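Local coordinates for sulfur carrier protein ThiS (Escherichia coli, PDB 1ZUD), which carries sulfur at its C-terminal end and donates it for building the thiazole phosphate moiety of thiamine phosphate, at residues Q11-A14 with G15-V18; I40-R43 with E44-A47. One frame throughout, in Å; residues are numbered along the deposited sequence.

Contact 1 of 2, residues Q11-A14 with G15-V18; sequences QCAA and GQTV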
ATOM      1  N   GLN D  11     -12.726  30.500 -11.013  1.00 48.05           N
ATOM      2  CA  GLN D  11     -13.099  31.168 -12.254  1.00 52.45           C
ATOM      3  C   GLN D  11     -11.824  31.682 -12.869  1.00 47.16           C
ATOM      4  O   GLN D  11     -10.914  32.068 -12.155  1.00 48.80           O
ATOM      5  CB  GLN D  11     -13.990  32.395 -11.997  1.00 59.72           C
ATOM      6  CG  GLN D  11     -15.382  32.123 -11.473  1.00 69.33           C
ATOM      7  CD  GLN D  11     -16.466  32.801 -12.318  1.00 76.70           C
ATOM      8  OE1 GLN D  11     -16.828  32.323 -13.408  1.00 78.54           O
ATOM      9  NE2 GLN D  11     -16.980  33.930 -11.823  1.00 77.51           N
ATOM     10  N   CYS D  12     -11.760  31.688 -14.183  1.00 47.00           N
ATOM     11  CA  CYS D  12     -10.603  32.232 -14.893  1.00 50.26           C
ATOM     12  C   CYS D  12     -11.078  32.610 -16.303  1.00 49.52           C
ATOM     13  O   CYS D  12     -12.121  32.128 -16.761  1.00 48.92           O
ATOM     14  CB  CYS D  12      -9.470  31.205 -14.974  1.00 49.40           C
ATOM     15  SG  CYS D  12      -9.837  29.741 -15.963  1.00 54.47           S
ATOM     16  N   ALA D  13     -10.322  33.467 -16.982  1.00 45.08           N
ATOM     17  CA  ALA D  13     -10.682  33.899 -18.328  1.00 48.88           C
ATOM     18  C   ALA D  13     -10.702  32.755 -19.341  1.00 48.64           C
ATOM     19  O   ALA D  13     -10.050  31.721 -19.170  1.00 46.52           O
ATOM     20  CB  ALA D  13      -9.687  35.005 -18.816  1.00 47.25           C
ATOM     21  N   ALA D  14     -11.474  32.942 -20.399  1.00 45.74           N
ATOM     22  CA  ALA D  14     -11.530  31.973 -21.471  1.00 45.19           C
ATOM     23  C   ALA D  14     -10.347  32.342 -22.383  1.00 45.02           C
ATOM     24  O   ALA D  14      -9.808  33.449 -22.285  1.00 45.55           O
ATOM     25  CB  ALA D  14     -12.831  32.103 -22.230  1.00 47.42           C
ATOM     26  N   GLY D  15      -9.952  31.419 -23.257  1.00 40.95           N
ATOM     27  CA  GLY D  15      -8.836  31.671 -24.160  1.00 45.20           C
ATOM     28  C   GLY D  15      -7.418  31.714 -23.570  1.00 46.35           C
ATOM     29  O   GLY D  15      -6.513  32.176 -24.265  1.00 47.43           O
ATOM     30  N   GLN D  16      -7.210  31.244 -22.329  1.00 40.17           N
ATOM     31  CA  GLN D  16      -5.874  31.276 -21.687  1.00 39.09           C
ATOM     32  C   GLN D  16      -5.095  29.986 -21.855  1.00 32.36           C
ATOM     33  O   GLN D  16      -5.671  28.910 -21.887  1.00 32.26           O
ATOM     34  CB  GLN D  16      -5.967  31.485 -20.186  1.00 42.48           C
ATOM     35  CG  GLN D  16      -6.429  32.828 -19.689  1.00 57.04           C
ATOM     36  CD  GLN D  16      -6.377  32.880 -18.157  1.00 57.76           C
ATOM     37  OE1 GLN D  16      -7.130  32.179 -17.482  1.00 63.54           O
ATOM     38  NE2 GLN D  16      -5.467  33.691 -17.610  1.00 57.78           N
ATOM     39  N   THR D  17      -3.765  30.077 -21.912  1.00 31.30           N
ATOM     40  CA  THR D  17      -2.988  28.843 -22.048  1.00 26.13           C
ATOM     41  C   THR D  17      -2.673  28.374 -20.610  1.00 21.88           C
ATOM     42  O   THR D  17      -2.847  29.112 -19.661  1.00 23.55           O
ATOM     43  CB  THR D  17      -1.641  29.072 -22.764  1.00 22.18           C
ATOM     44  OG1 THR D  17      -0.902  30.049 -22.015  1.00 29.30           O
ATOM     45  CG2 THR D  17      -1.853  29.619 -24.259  1.00 27.16           C
ATOM     46  N   VAL D  18      -2.209  27.153 -20.476  1.00 25.21           N
ATOM     47  CA  VAL D  18      -1.835  26.674 -19.143  1.00 25.62           C
ATOM     48  C   VAL D  18      -0.786  27.594 -18.568  1.00 24.15           C
ATOM     49  O   VAL D  18      -0.870  27.977 -17.415  1.00 25.90           O
ATOM     50  CB  VAL D  18      -1.297  25.226 -19.222  1.00 26.81           C
ATOM     51  CG1 VAL D  18      -0.693  24.816 -17.881  1.00 25.68           C
ATOM     52  CG2 VAL D  18      -2.422  24.312 -19.676  1.00 23.37           C
TER
HETATM   53  O   HOH W   1      -8.611  29.696 -20.488  1.00 38.55           O
HETATM   54  O   HOH W   2      -7.658  34.006 -15.087  1.00 52.33           O

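Contact 2 of 2, residues I40-R43 with E44-A47; sequences IVPR and EQWA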
ATOM      1  N   ILE D  40      -1.990  13.609 -18.078  1.00 20.90           N
ATOM      2  CA  ILE D  40      -0.867  14.518 -17.964  1.00 22.57           C
ATOM      3  C   ILE D  40      -0.742  15.333 -19.262  1.00 22.63           C
ATOM      4  O   ILE D  40      -0.927  14.796 -20.341  1.00 20.38           O
ATOM      5  CB  ILE D  40       0.450  13.741 -17.825  1.00 23.82           C
ATOM      6  CG1 ILE D  40       0.389  12.896 -16.525  1.00 24.16           C
ATOM      7  CG2 ILE D  40       1.655  14.732 -17.831  1.00 21.13           C
ATOM      8  CD1 ILE D  40       0.410  13.748 -15.262  1.00 22.38           C
ATOM      9  N   VAL D  41      -0.411  16.601 -19.109  1.00 22.71           N
ATOM     10  CA  VAL D  41      -0.152  17.509 -20.212  1.00 25.48           C
ATOM     11  C   VAL D  41       1.350  17.827 -20.048  1.00 18.81           C
ATOM     12  O   VAL D  41       1.734  18.533 -19.126  1.00 26.63           O
ATOM     13  CB  VAL D  41      -0.944  18.829 -20.116  1.00 28.62           C
ATOM     14  CG1 VAL D  41      -0.541  19.712 -21.321  1.00 22.26           C
ATOM     15  CG2 VAL D  41      -2.443  18.564 -20.182  1.00 19.60           C
ATOM     16  N   PRO D  42       2.207  17.273 -20.915  1.00 25.56           N
ATOM     17  CA  PRO D  42       3.650  17.521 -20.824  1.00 24.61           C
ATOM     18  C   PRO D  42       3.954  19.027 -20.758  1.00 27.54           C
ATOM     19  O   PRO D  42       3.388  19.824 -21.489  1.00 23.42           O
ATOM     20  CB  PRO D  42       4.199  16.842 -22.080  1.00 26.39           C
ATOM     21  CG  PRO D  42       3.241  15.739 -22.347  1.00 28.89           C
ATOM     22  CD  PRO D  42       1.893  16.418 -22.097  1.00 24.92           C
ATOM     23  N   ARG D  43       4.875  19.394 -19.881  1.00 25.22           N
ATOM     24  CA  ARG D  43       5.232  20.780 -19.663  1.00 32.27           C
ATOM     25  C   ARG D  43       5.615  21.488 -20.949  1.00 30.06           C
ATOM     26  O   ARG D  43       5.394  22.684 -21.086  1.00 27.37           O
ATOM     27  CB  ARG D  43       6.408  20.866 -18.701  1.00 32.80           C
ATOM     28  CG  ARG D  43       6.402  22.081 -17.850  1.00 42.05           C
ATOM     29  CD  ARG D  43       6.872  21.652 -16.466  1.00 45.60           C
ATOM     30  NE  ARG D  43       8.254  22.014 -16.306  1.00 45.81           N
ATOM     31  CZ  ARG D  43       9.088  21.466 -15.422  1.00 56.20           C
ATOM     32  NH1 ARG D  43       8.703  20.476 -14.549  1.00 38.00           N
ATOM     33  NH2 ARG D  43      10.331  21.927 -15.434  1.00 31.85           N
ATOM     34  N   GLU D  44       6.192  20.743 -21.887  1.00 25.76           N
ATOM     35  CA  GLU D  44       6.616  21.362 -23.125  1.00 36.70           C
ATOM     36  C   GLU D  44       5.408  21.899 -23.889  1.00 32.60           C
ATOM     37  O   GLU D  44       5.576  22.642 -24.829  1.00 36.53           O
ATOM     38  CB  GLU D  44       7.424  20.364 -23.980  1.00 39.98           C
ATOM     39  CG  GLU D  44       6.621  19.224 -24.599  1.00 49.15           C
ATOM     40  CD  GLU D  44       7.488  18.270 -25.443  1.00 57.72           C
ATOM     41  OE1 GLU D  44       6.918  17.413 -26.160  1.00 57.13           O
ATOM     42  OE2 GLU D  44       8.742  18.368 -25.381  1.00 62.59           O
ATOM     43  N   GLN D  45       4.188  21.534 -23.492  1.00 26.94           N
ATOM     44  CA  GLN D  45       2.995  22.027 -24.201  1.00 27.00           C
ATOM     45  C   GLN D  45       2.249  23.153 -23.470  1.00 27.15           C
ATOM     46  O   GLN D  45       1.268  23.724 -23.995  1.00 26.04           O
ATOM     47  CB  GLN D  45       2.004  20.872 -24.420  1.00 35.96           C
ATOM     48  CG  GLN D  45       2.426  19.827 -25.455  1.00 42.20           C
ATOM     49  CD  GLN D  45       1.607  18.536 -25.388  1.00 47.01           C
ATOM     50  OE1 GLN D  45       0.412  18.540 -25.076  1.00 46.45           O
ATOM     51  NE2 GLN D  45       2.256  17.422 -25.701  1.00 53.92           N
ATOM     52  N   TRP D  46       2.712  23.529 -22.277  1.00 25.00           N
ATOM     53  CA  TRP D  46       1.946  24.512 -21.515  1.00 26.76           C
ATOM     54  C   TRP D  46       1.816  25.893 -22.126  1.00 25.61           C
ATOM     55  O   TRP D  46       0.833  26.562 -21.873  1.00 27.50           O
ATOM     56  CB  TRP D  46       2.454  24.670 -20.068  1.00 19.15           C
ATOM     57  CG  TRP D  46       2.416  23.379 -19.207  1.00 25.11           C
ATOM     58  CD1 TRP D  46       1.833  22.183 -19.516  1.00 22.75           C
ATOM     59  CD2 TRP D  46       2.988  23.210 -17.903  1.00 24.59           C
ATOM     60  NE1 TRP D  46       2.010  21.269 -18.487  1.00 26.57           N
ATOM     61  CE2 TRP D  46       2.713  21.875 -17.483  1.00 23.86           C
ATOM     62  CE3 TRP D  46       3.701  24.045 -17.054  1.00 28.50           C
ATOM     63  CZ2 TRP D  46       3.143  21.363 -16.243  1.00 26.82           C
ATOM     64  CZ3 TRP D  46       4.136  23.515 -15.789  1.00 31.77           C
ATOM     65  CH2 TRP D  46       3.847  22.195 -15.424  1.00 30.08           C
ATOM     66  N   ALA D  47       2.794  26.322 -22.910  1.00 27.77           N
ATOM     67  CA  ALA D  47       2.735  27.658 -23.523  1.00 27.07           C
ATOM     68  C   ALA D  47       1.657  27.798 -24.591  1.00 23.21           C
ATOM     69  O   ALA D  47       1.275  28.910 -24.933  1.00 32.86           O
ATOM     70  CB  ALA D  47       4.106  28.028 -24.118  1.00 20.79           C
TER
HETATM   71  O   HOH W   3       5.516  25.368 -22.353  1.00 54.34           O

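Contact 1 of 2, residues Q11-A14 with G15-V18
Gln-16 folds its amide back against Cys-12 and Ala-13, closing the loop that joins strand 8-11 to helix 18-24 in this ubiquitin-like beta-grasp protein. Its OE1 stands 3.6 Å from CB of Cys-12, with the sulfur slightly farther off, while the methyl of Ala-13 rests against the flank of the glutamine chain, CB to CD 4.0 Å. CG of Gln-16 lies opposite its own carbonyl carbon (chi1 -69°), and the chain then runs straight on, which carries the amide back along the loop. Two waters supply the polar links. One donates to Ala-13 O at 2.8 Å and accepts from Gln-16 N at 2.8 Å, tying the backbone across the bend. The other donates to Gln-16 OE1 at 3.1 Å and takes a weak bond from Ala-13 N. The bend itself is made at Gly-15, whose positive phi of 71° turns the chain at the exposed crest beside Ala-14. Farther out, a backbone bond ties Gln-16 to Val-51, and the side chains of Cys-12 and Gln-16 both touch Leu-21 of the helix. Thr-17 is the N-cap of that helix. Glu-20 OE1 accepts its backbone N-H, while Thr-17 OG1, set between its own N and carbonyl carbon by a chi1 of 58°, caps a backbone N just beyond Val-18.

Contact 2 of 2, residues I40-R43 with E44-A47
Arg-43 lays its aliphatic chain over one face of the Trp-46 indole, within two overlapping type I turns that follow strand 39-40 of the beta-grasp fold. This is the tight part: CG makes a CH-pi contact 3.3 Å from the centroid of the six-membered ring, almost on its normal, and CD sits 3.2 Å from CH2. Bends at chi2 and chi3 then lead the guanidinium off at 45° to the ring plane, where NH1 bonds Ala-32 O and NH2 forms a salt bridge with Asp-176 of the ThiF chain. At the indole edge NE1 donates to Val-41 O at 2.8 Å, approaching from above the carbonyl plane, and CG1 of Val-41 lies in the ring plane. The turns are closed by Gln-45 N to Pro-42 O, 2.8 Å, and Trp-46 N to Arg-43 O, 3.1 Å. Packing is looser where the Gln-45 amide runs alongside the proline ring, NE2 to Pro-42 CD 3.8 Å. Pro-42 and Glu-44 meet the ThiF chain, whose Gly-239 N donates to Glu-44 OE1. Solvent enters at the far end of the turns, where a water donates to Arg-43 O at 3.0 Å and accepts from Ala-47 N at 2.9 Å.

Contact 1 comes first along the chain, leading from strand 8-11 into helix 18-24; contact 2 follows strand 39-40, before strand 56-61. Strands 8-11 and 39-40 are the outermost strands of the sheet within this chain. The centres lie about 15 Å apart, yet the two meet: Thr-17 CG2 packs 3.3 Å from Ala-47 O, and Trp-46 shares a backbone bond with His-19 in the helix. Val-18 and Trp-46 also both pack on Leu-34 of strand 32-36. The turn at 40-47 thus both packs against the helix start and forms part of the surface docked on ThiF, whereas contact 1 touches no other chain of the complex.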